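Local coordinates for twin-arginine translocation pathway signal protein (PDB 2RJO), which probably serves as a periplasmic sugar-binding protein, closing its two lobes round a ligand such as the beta-D-galactopyranose bound here, at residues Pro71-Ala75 with Ile145-Val149; Leu101-Asn107 with Lys279-Glu283. All coordinates share one frame. Residue numbers count along the deposited sequence, not the author numbering.

Contact 1 (Pro71-Ala75 with Ile145-Val149)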
ATOM      1  N   PRO A  71      -0.395  -4.533  -8.605  1.00 19.61           N
ATOM      2  CA  PRO A  71       0.710  -4.900  -9.499  1.00 21.97           C
ATOM      3  C   PRO A  71       2.086  -4.860  -8.844  1.00 22.98           C
ATOM      4  O   PRO A  71       2.448  -3.870  -8.210  1.00 23.44           O
ATOM      5  CB  PRO A  71       0.583  -3.884 -10.635  1.00 20.23           C
ATOM      6  CG  PRO A  71      -0.885  -3.671 -10.711  1.00 18.26           C
ATOM      7  CD  PRO A  71      -1.249  -3.518  -9.244  1.00 18.92           C
ATOM      8  N   ASN A  72       2.835  -5.948  -9.008  1.00 24.46           N
ATOM      9  CA  ASN A  72       4.188  -6.081  -8.461  1.00 27.51           C
ATOM     10  C   ASN A  72       5.036  -4.877  -8.885  1.00 27.47           C
ATOM     11  O   ASN A  72       5.796  -4.329  -8.090  1.00 27.80           O
ATOM     12  CB  ASN A  72       4.817  -7.383  -8.966  1.00 27.25           C
ATOM     13  CG  ASN A  72       6.208  -7.609  -8.428  1.00 29.52           C
ATOM     14  OD1 ASN A  72       6.425  -7.601  -7.213  1.00 29.49           O
ATOM     15  ND2 ASN A  72       7.168  -7.828  -9.334  1.00 28.53           N
ATOM     16  N   ASP A  73       4.887  -4.471 -10.140  1.00 28.61           N
ATOM     17  CA  ASP A  73       5.605  -3.320 -10.682  1.00 30.25           C
ATOM     18  C   ASP A  73       4.599  -2.561 -11.541  1.00 28.87           C
ATOM     19  O   ASP A  73       3.593  -3.122 -11.971  1.00 29.48           O
ATOM     20  CB  ASP A  73       6.806  -3.766 -11.540  1.00 34.03           C
ATOM     21  CG  ASP A  73       8.156  -3.381 -10.919  1.00 37.95           C
ATOM     22  OD1 ASP A  73       8.189  -2.409 -10.122  1.00 37.74           O
ATOM     23  OD2 ASP A  73       9.191  -4.035 -11.240  1.00 40.63           O
ATOM     24  N   SER A  74       4.865  -1.289 -11.788  1.00 28.22           N
ATOM     25  CA  SER A  74       3.954  -0.480 -12.587  1.00 29.36           C
ATOM     26  C   SER A  74       3.785  -0.965 -14.027  1.00 28.87           C
ATOM     27  O   SER A  74       2.755  -0.716 -14.649  1.00 29.50           O
ATOM     28  CB  SER A  74       4.418   0.976 -12.575  1.00 28.11           C
ATOM     29  OG  SER A  74       4.597   1.401 -11.233  1.00 26.41           O
ATOM     30  N   ALA A  75       4.785  -1.662 -14.554  1.00 29.46           N
ATOM     31  CA  ALA A  75       4.721  -2.174 -15.921  1.00 29.09           C
ATOM     32  C   ALA A  75       3.701  -3.299 -16.037  1.00 30.59           C
ATOM     33  O   ALA A  75       2.959  -3.366 -17.021  1.00 31.99           O
ATOM     34  CB  ALA A  75       6.089  -2.681 -16.356  1.00 30.22           C
ATOM     35  N   ILE A 145      10.382  -0.695  -3.475  1.00 21.51           N
ATOM     36  CA  ILE A 145      10.821  -1.020  -4.831  1.00 21.54           C
ATOM     37  C   ILE A 145      10.934   0.260  -5.659  1.00 22.04           C
ATOM     38  O   ILE A 145       9.994   1.042  -5.760  1.00 22.18           O
ATOM     39  CB  ILE A 145       9.846  -2.017  -5.507  1.00 23.22           C
ATOM     40  CG1 ILE A 145       9.873  -3.342  -4.742  1.00 22.21           C
ATOM     41  CG2 ILE A 145      10.235  -2.239  -6.972  1.00 22.38           C
ATOM     42  CD1 ILE A 145       8.822  -4.341  -5.180  1.00 22.08           C
ATOM     43  N   PHE A 146      12.115   0.472  -6.222  1.00 22.67           N
ATOM     44  CA  PHE A 146      12.428   1.645  -7.028  1.00 26.17           C
ATOM     45  C   PHE A 146      11.319   2.159  -7.954  1.00 25.95           C
ATOM     46  O   PHE A 146      10.920   3.324  -7.872  1.00 27.25           O
ATOM     47  CB  PHE A 146      13.708   1.350  -7.837  1.00 27.55           C
ATOM     48  CG  PHE A 146      13.967   2.314  -8.956  1.00 30.49           C
ATOM     49  CD1 PHE A 146      14.064   3.682  -8.711  1.00 32.33           C
ATOM     50  CD2 PHE A 146      14.115   1.850 -10.264  1.00 30.89           C
ATOM     51  CE1 PHE A 146      14.310   4.583  -9.767  1.00 35.12           C
ATOM     52  CE2 PHE A 146      14.359   2.728 -11.321  1.00 32.53           C
ATOM     53  CZ  PHE A 146      14.455   4.100 -11.077  1.00 34.30           C
ATOM     54  N   SER A 147      10.819   1.296  -8.828  1.00 27.25           N
ATOM     55  CA  SER A 147       9.795   1.700  -9.788  1.00 26.60           C
ATOM     56  C   SER A 147       8.343   1.827  -9.307  1.00 26.48           C
ATOM     57  O   SER A 147       7.507   2.364 -10.040  1.00 27.15           O
ATOM     58  CB  SER A 147       9.843   0.769 -11.002  1.00 27.89           C
ATOM     59  OG  SER A 147       9.627  -0.581 -10.617  1.00 31.11           O
ATOM     60  N   ASN A 148       8.029   1.333  -8.109  1.00 23.32           N
ATOM     61  CA  ASN A 148       6.659   1.415  -7.570  1.00 22.28           C
ATOM     62  C   ASN A 148       6.199   2.862  -7.373  1.00 21.38           C
ATOM     63  O   ASN A 148       6.941   3.693  -6.848  1.00 20.65           O
ATOM     64  CB  ASN A 148       6.573   0.676  -6.228  1.00 20.57           C
ATOM     65  CG  ASN A 148       6.397  -0.823  -6.389  1.00 20.97           C
ATOM     66  OD1 ASN A 148       6.791  -1.405  -7.403  1.00 22.31           O
ATOM     67  ND2 ASN A 148       5.818  -1.463  -5.374  1.00 18.23           N
ATOM     68  N   VAL A 149       4.966   3.156  -7.778  1.00 20.87           N
ATOM     69  CA  VAL A 149       4.439   4.508  -7.645  1.00 20.12           C
ATOM     70  C   VAL A 149       4.417   5.019  -6.198  1.00 19.91           C
ATOM     71  O   VAL A 149       4.738   6.180  -5.949  1.00 19.76           O
ATOM     72  CB  VAL A 149       3.032   4.613  -8.240  1.00 20.73           C
ATOM     73  CG1 VAL A 149       2.514   6.036  -8.122  1.00 22.35           C
ATOM     74  CG2 VAL A 149       3.060   4.196  -9.707  1.00 22.95           C
TER
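When a two-lobed binding protein holds its ligand, loops of the two lobes can meet, and Asp-73, Ser-74 and Ser-147 provide most of the surface in one such meeting, consistent with a closed form. Ser-74 directs its CB toward 145-149, and its m rotamer brings OG to 3.3 Å from Ser-147 O, a weak hydrogen bond in which Ser-74 is the donor. The same OG lies 3.5 Å from Val-149 CG2. Asp-73 reaches across with its carboxylate, OD1 standing 3.8 Å from Ile-145 CG2; its 2.4 Å approach to Ser-147 OG is too short to interpret. Ser-147 sits within a type I beta turn from Ile-145 to Asn-148, closed by the hydrogen bond from Asn-148 N to Ile-145 O at 3.1 Å. Asn-148 also touches the bound galactose, so the lobe-to-lobe contact borders the sugar pocket. In the fold, 71-75 follows strand 65-69 and leads into helix 74-87 of one lobe, while 145-149 links strand 137-143 to helix 149-163 of the other.

Contact 2 (Leu101-Asn107 with Lys279-Glu283)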
ATOM      1  N   LEU A 101      -1.590   4.711 -18.329  1.00 23.18           N
ATOM      2  CA  LEU A 101      -2.652   3.718 -18.240  1.00 22.76           C
ATOM      3  C   LEU A 101      -3.844   4.243 -17.441  1.00 23.80           C
ATOM      4  O   LEU A 101      -3.751   4.403 -16.219  1.00 23.65           O
ATOM      5  CB  LEU A 101      -2.129   2.445 -17.583  1.00 19.88           C
ATOM      6  CG  LEU A 101      -3.079   1.256 -17.638  1.00 17.65           C
ATOM      7  CD1 LEU A 101      -3.256   0.840 -19.090  1.00 17.45           C
ATOM      8  CD2 LEU A 101      -2.506   0.097 -16.817  1.00 19.37           C
ATOM      9  N   HIS A 102      -4.958   4.499 -18.130  1.00 22.58           N
ATOM     10  CA  HIS A 102      -6.170   5.006 -17.479  1.00 22.48           C
ATOM     11  C   HIS A 102      -7.351   4.062 -17.684  1.00 21.96           C
ATOM     12  O   HIS A 102      -7.556   3.522 -18.781  1.00 19.90           O
ATOM     13  CB  HIS A 102      -6.554   6.380 -18.044  1.00 22.51           C
ATOM     14  CG  HIS A 102      -5.477   7.408 -17.934  1.00 24.39           C
ATOM     15  ND1 HIS A 102      -5.034   7.902 -16.719  1.00 23.86           N
ATOM     16  CD2 HIS A 102      -4.734   8.033 -18.877  1.00 22.86           C
ATOM     17  CE1 HIS A 102      -4.072   8.773 -16.925  1.00 24.06           C
ATOM     18  NE2 HIS A 102      -3.865   8.874 -18.230  1.00 24.58           N
ATOM     19  N   PRO A 103      -8.149   3.845 -16.625  1.00 22.53           N
ATOM     20  CA  PRO A 103      -9.304   2.952 -16.759  1.00 22.68           C
ATOM     21  C   PRO A 103     -10.299   3.378 -17.844  1.00 23.20           C
ATOM     22  O   PRO A 103     -10.881   2.528 -18.519  1.00 22.79           O
ATOM     23  CB  PRO A 103      -9.924   2.954 -15.357  1.00 22.59           C
ATOM     24  CG  PRO A 103      -9.381   4.192 -14.710  1.00 24.47           C
ATOM     25  CD  PRO A 103      -7.972   4.268 -15.228  1.00 21.39           C
ATOM     26  N   TRP A 104     -10.487   4.684 -18.014  1.00 22.41           N
ATOM     27  CA  TRP A 104     -11.426   5.175 -19.024  1.00 22.82           C
ATOM     28  C   TRP A 104     -11.006   4.857 -20.459  1.00 23.64           C
ATOM     29  O   TRP A 104     -11.795   5.025 -21.393  1.00 25.52           O
ATOM     30  CB  TRP A 104     -11.667   6.676 -18.847  1.00 22.70           C
ATOM     31  CG  TRP A 104     -10.428   7.502 -18.669  1.00 22.54           C
ATOM     32  CD1 TRP A 104      -9.566   7.906 -19.639  1.00 23.94           C
ATOM     33  CD2 TRP A 104      -9.935   8.049 -17.441  1.00 23.48           C
ATOM     34  NE1 TRP A 104      -8.559   8.669 -19.093  1.00 23.72           N
ATOM     35  CE2 TRP A 104      -8.759   8.760 -17.739  1.00 23.57           C
ATOM     36  CE3 TRP A 104     -10.360   7.981 -16.105  1.00 23.47           C
ATOM     37  CZ2 TRP A 104      -8.022   9.431 -16.760  1.00 22.73           C
ATOM     38  CZ3 TRP A 104      -9.623   8.647 -15.134  1.00 21.91           C
ATOM     39  CH2 TRP A 104      -8.464   9.350 -15.464  1.00 21.61           C
ATOM     40  N   ASP A 105      -9.771   4.397 -20.636  1.00 25.19           N
ATOM     41  CA  ASP A 105      -9.302   4.006 -21.964  1.00 24.72           C
ATOM     42  C   ASP A 105      -9.617   2.515 -22.172  1.00 24.80           C
ATOM     43  O   ASP A 105      -9.400   1.971 -23.258  1.00 24.57           O
ATOM     44  CB  ASP A 105      -7.792   4.251 -22.127  1.00 24.97           C
ATOM     45  CG  ASP A 105      -7.435   5.739 -22.212  1.00 24.79           C
ATOM     46  OD1 ASP A 105      -8.199   6.515 -22.826  1.00 25.56           O
ATOM     47  OD2 ASP A 105      -6.380   6.131 -21.674  1.00 26.76           O
ATOM     48  N   TYR A 106     -10.119   1.858 -21.128  1.00 23.81           N
ATOM     49  CA  TYR A 106     -10.480   0.446 -21.236  1.00 24.31           C
ATOM     50  C   TYR A 106     -11.882   0.181 -20.683  1.00 25.22           C
ATOM     51  O   TYR A 106     -12.066  -0.757 -19.902  1.00 25.51           O
ATOM     52  CB  TYR A 106      -9.480  -0.456 -20.492  1.00 23.18           C
ATOM     53  CG  TYR A 106      -8.083  -0.537 -21.080  1.00 24.21           C
ATOM     54  CD1 TYR A 106      -7.140   0.454 -20.823  1.00 25.12           C
ATOM     55  CD2 TYR A 106      -7.696  -1.623 -21.856  1.00 23.02           C
ATOM     56  CE1 TYR A 106      -5.841   0.364 -21.315  1.00 26.56           C
ATOM     57  CE2 TYR A 106      -6.390  -1.728 -22.360  1.00 25.88           C
ATOM     58  CZ  TYR A 106      -5.468  -0.727 -22.080  1.00 26.07           C
ATOM     59  OH  TYR A 106      -4.165  -0.823 -22.529  1.00 28.97           O
ATOM     60  N   ASN A 107     -12.866   0.997 -21.069  1.00 25.59           N
ATOM     61  CA  ASN A 107     -14.243   0.794 -20.593  1.00 26.08           C
ATOM     62  C   ASN A 107     -14.829  -0.501 -21.167  1.00 27.56           C
ATOM     63  O   ASN A 107     -14.665  -0.791 -22.354  1.00 28.92           O
ATOM     64  CB  ASN A 107     -15.149   1.963 -20.998  1.00 26.65           C
ATOM     65  CG  ASN A 107     -14.758   3.277 -20.337  1.00 26.87           C
ATOM     66  OD1 ASN A 107     -14.123   3.292 -19.282  1.00 26.76           O
ATOM     67  ND2 ASN A 107     -15.154   4.392 -20.950  1.00 25.89           N
ATOM     68  N   LYS A 279     -14.124  11.329 -13.141  1.00 31.41           N
ATOM     69  CA  LYS A 279     -12.772  10.787 -13.203  1.00 31.11           C
ATOM     70  C   LYS A 279     -12.268  10.371 -11.814  1.00 29.10           C
ATOM     71  O   LYS A 279     -11.603   9.343 -11.683  1.00 27.99           O
ATOM     72  CB  LYS A 279     -11.819  11.826 -13.812  1.00 33.00           C
ATOM     73  CG  LYS A 279     -12.350  12.514 -15.078  1.00 35.75           C
ATOM     74  CD  LYS A 279     -12.167  11.677 -16.337  1.00 36.22           C
ATOM     75  CE  LYS A 279     -10.712  11.678 -16.779  1.00 37.42           C
ATOM     76  NZ  LYS A 279     -10.209  13.041 -17.165  1.00 39.35           N
ATOM     77  N   ASP A 280     -12.581  11.161 -10.786  1.00 29.81           N
ATOM     78  CA  ASP A 280     -12.127  10.847  -9.433  1.00 29.21           C
ATOM     79  C   ASP A 280     -12.751   9.589  -8.838  1.00 28.51           C
ATOM     80  O   ASP A 280     -12.426   9.205  -7.709  1.00 28.20           O
ATOM     81  CB  ASP A 280     -12.341  12.031  -8.480  1.00 33.37           C
ATOM     82  CG  ASP A 280     -13.745  12.579  -8.534  1.00 35.44           C
ATOM     83  OD1 ASP A 280     -14.345  12.771  -7.460  1.00 38.66           O
ATOM     84  OD2 ASP A 280     -14.242  12.831  -9.651  1.00 38.24           O
ATOM     85  N   ARG A 281     -13.640   8.951  -9.593  1.00 25.67           N
ATOM     86  CA  ARG A 281     -14.263   7.707  -9.153  1.00 25.07           C
ATOM     87  C   ARG A 281     -13.703   6.557  -9.983  1.00 24.28           C
ATOM     88  O   ARG A 281     -13.978   5.389  -9.719  1.00 24.14           O
ATOM     89  CB  ARG A 281     -15.784   7.788  -9.276  1.00 25.63           C
ATOM     90  CG  ARG A 281     -16.362   8.760  -8.267  1.00 25.86           C
ATOM     91  CD  ARG A 281     -17.854   8.696  -8.191  1.00 29.05           C
ATOM     92  NE  ARG A 281     -18.329   9.398  -7.006  1.00 30.02           N
ATOM     93  CZ  ARG A 281     -19.595   9.406  -6.605  1.00 29.59           C
ATOM     94  NH1 ARG A 281     -20.518   8.755  -7.304  1.00 30.72           N
ATOM     95  NH2 ARG A 281     -19.928  10.027  -5.484  1.00 30.25           N
ATOM     96  N   ARG A 282     -12.898   6.921 -10.976  1.00 23.22           N
ATOM     97  CA  ARG A 282     -12.235   5.975 -11.872  1.00 23.85           C
ATOM     98  C   ARG A 282     -10.777   5.816 -11.430  1.00 22.66           C
ATOM     99  O   ARG A 282     -10.249   4.708 -11.400  1.00 23.12           O
ATOM    100  CB  ARG A 282     -12.310   6.489 -13.309  1.00 24.21           C
ATOM    101  CG  ARG A 282     -13.529   5.989 -14.066  1.00 28.61           C
ATOM    102  CD  ARG A 282     -13.327   4.514 -14.416  1.00 30.12           C
ATOM    103  NE  ARG A 282     -14.305   4.058 -15.384  1.00 32.67           N
ATOM    104  CZ  ARG A 282     -14.079   3.139 -16.315  1.00 31.59           C
ATOM    105  NH1 ARG A 282     -12.895   2.562 -16.429  1.00 31.20           N
ATOM    106  NH2 ARG A 282     -15.062   2.779 -17.127  1.00 37.42           N
ATOM    107  N   GLU A 283     -10.143   6.939 -11.109  1.00 22.02           N
ATOM    108  CA  GLU A 283      -8.767   6.979 -10.613  1.00 23.02           C
ATOM    109  C   GLU A 283      -8.870   7.841  -9.366  1.00 23.22           C
ATOM    110  O   GLU A 283      -8.965   9.065  -9.456  1.00 24.21           O
ATOM    111  CB  GLU A 283      -7.826   7.638 -11.617  1.00 24.72           C
ATOM    112  CG  GLU A 283      -7.486   6.774 -12.811  1.00 25.93           C
ATOM    113  CD  GLU A 283      -6.322   7.324 -13.615  1.00 28.15           C
ATOM    114  OE1 GLU A 283      -5.858   8.441 -13.302  1.00 27.94           O
ATOM    115  OE2 GLU A 283      -5.874   6.643 -14.565  1.00 28.02           O
TER
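Strands that pair in a sheet can also be joined through the loops before them, and this lobe of a periplasmic binding protein fold gives an example. Here 101-107, leading to strand 110-115, meets 279-283, where strand 283-291 begins parallel to it, and a His-carboxylate hydrogen bond links the two. Glu-283, with chi1 m and chi2 t, extends its carboxylate to His-102, also m at chi1; His-102 ND1 donates to Glu-283 OE2 at 2.6 Å, the acceptor lying at the ring edge near its plane. The other oxygen, OE1, is hydrogen-bonded to Tyr-323 OH, so the carboxylate links His-102 to Tyr-323, with Lys-97 in a long, weak ion pair to OE2.

Pro-103 to Asp-105 form a short 3-10 segment, from which Trp-104, in the p rotamer, swings its indole across to 279-283. Lys-279 curls over this ring through four successive m torsions. Its CE makes a CH-pi contact 3.4 Å from the centroid of the Trp-104 six-membered ring, with NZ 4.5 Å from that same centroid in a cation-pi interaction. The CE methylene and the ammonium of one side chain thus both lie over a face of the six-membered ring, while Arg-282 CB lies at the ring edge, 3.7 Å from Trp-104 CE3.

Arg-282 loses the most surface. Its chi1 of -91° falls between wells, and the side chain bends at chi2 (m) before extending at chi3 (t) to bring the guanidinium against the 3-10 segment, with Trp-104 CA over one of its faces. Asn-107 OD1 also lies over a face, 2.4 Å from Arg-282 NH2 but poorly angled for a hydrogen bond. Alongside, Arg-282 NH1 sits 2.9 Å from Pro-103 O, the carbonyl that also accepts from Tyr-106 N at 2.8 Å.

From the N terminus the chain passes 71-75 and then 101-107, both in the first lobe; 145-149, in the second lobe, then closes a loop of 69 intervening residues and completes contact 1. Only after the chain has returned to the first lobe does 279-283 close contact 2, across 171 residues. The two loops therefore cross rather than nest. Contact 1 bridges the lobes beside the sugar, whereas contact 2 joins early and late parts of one lobe. Their centres are 19 Å apart and their nearest atoms about 6 Å, without touching; helix 74-87, which starts at contact 1, packs against Leu-101 and Tyr-106 of contact 2.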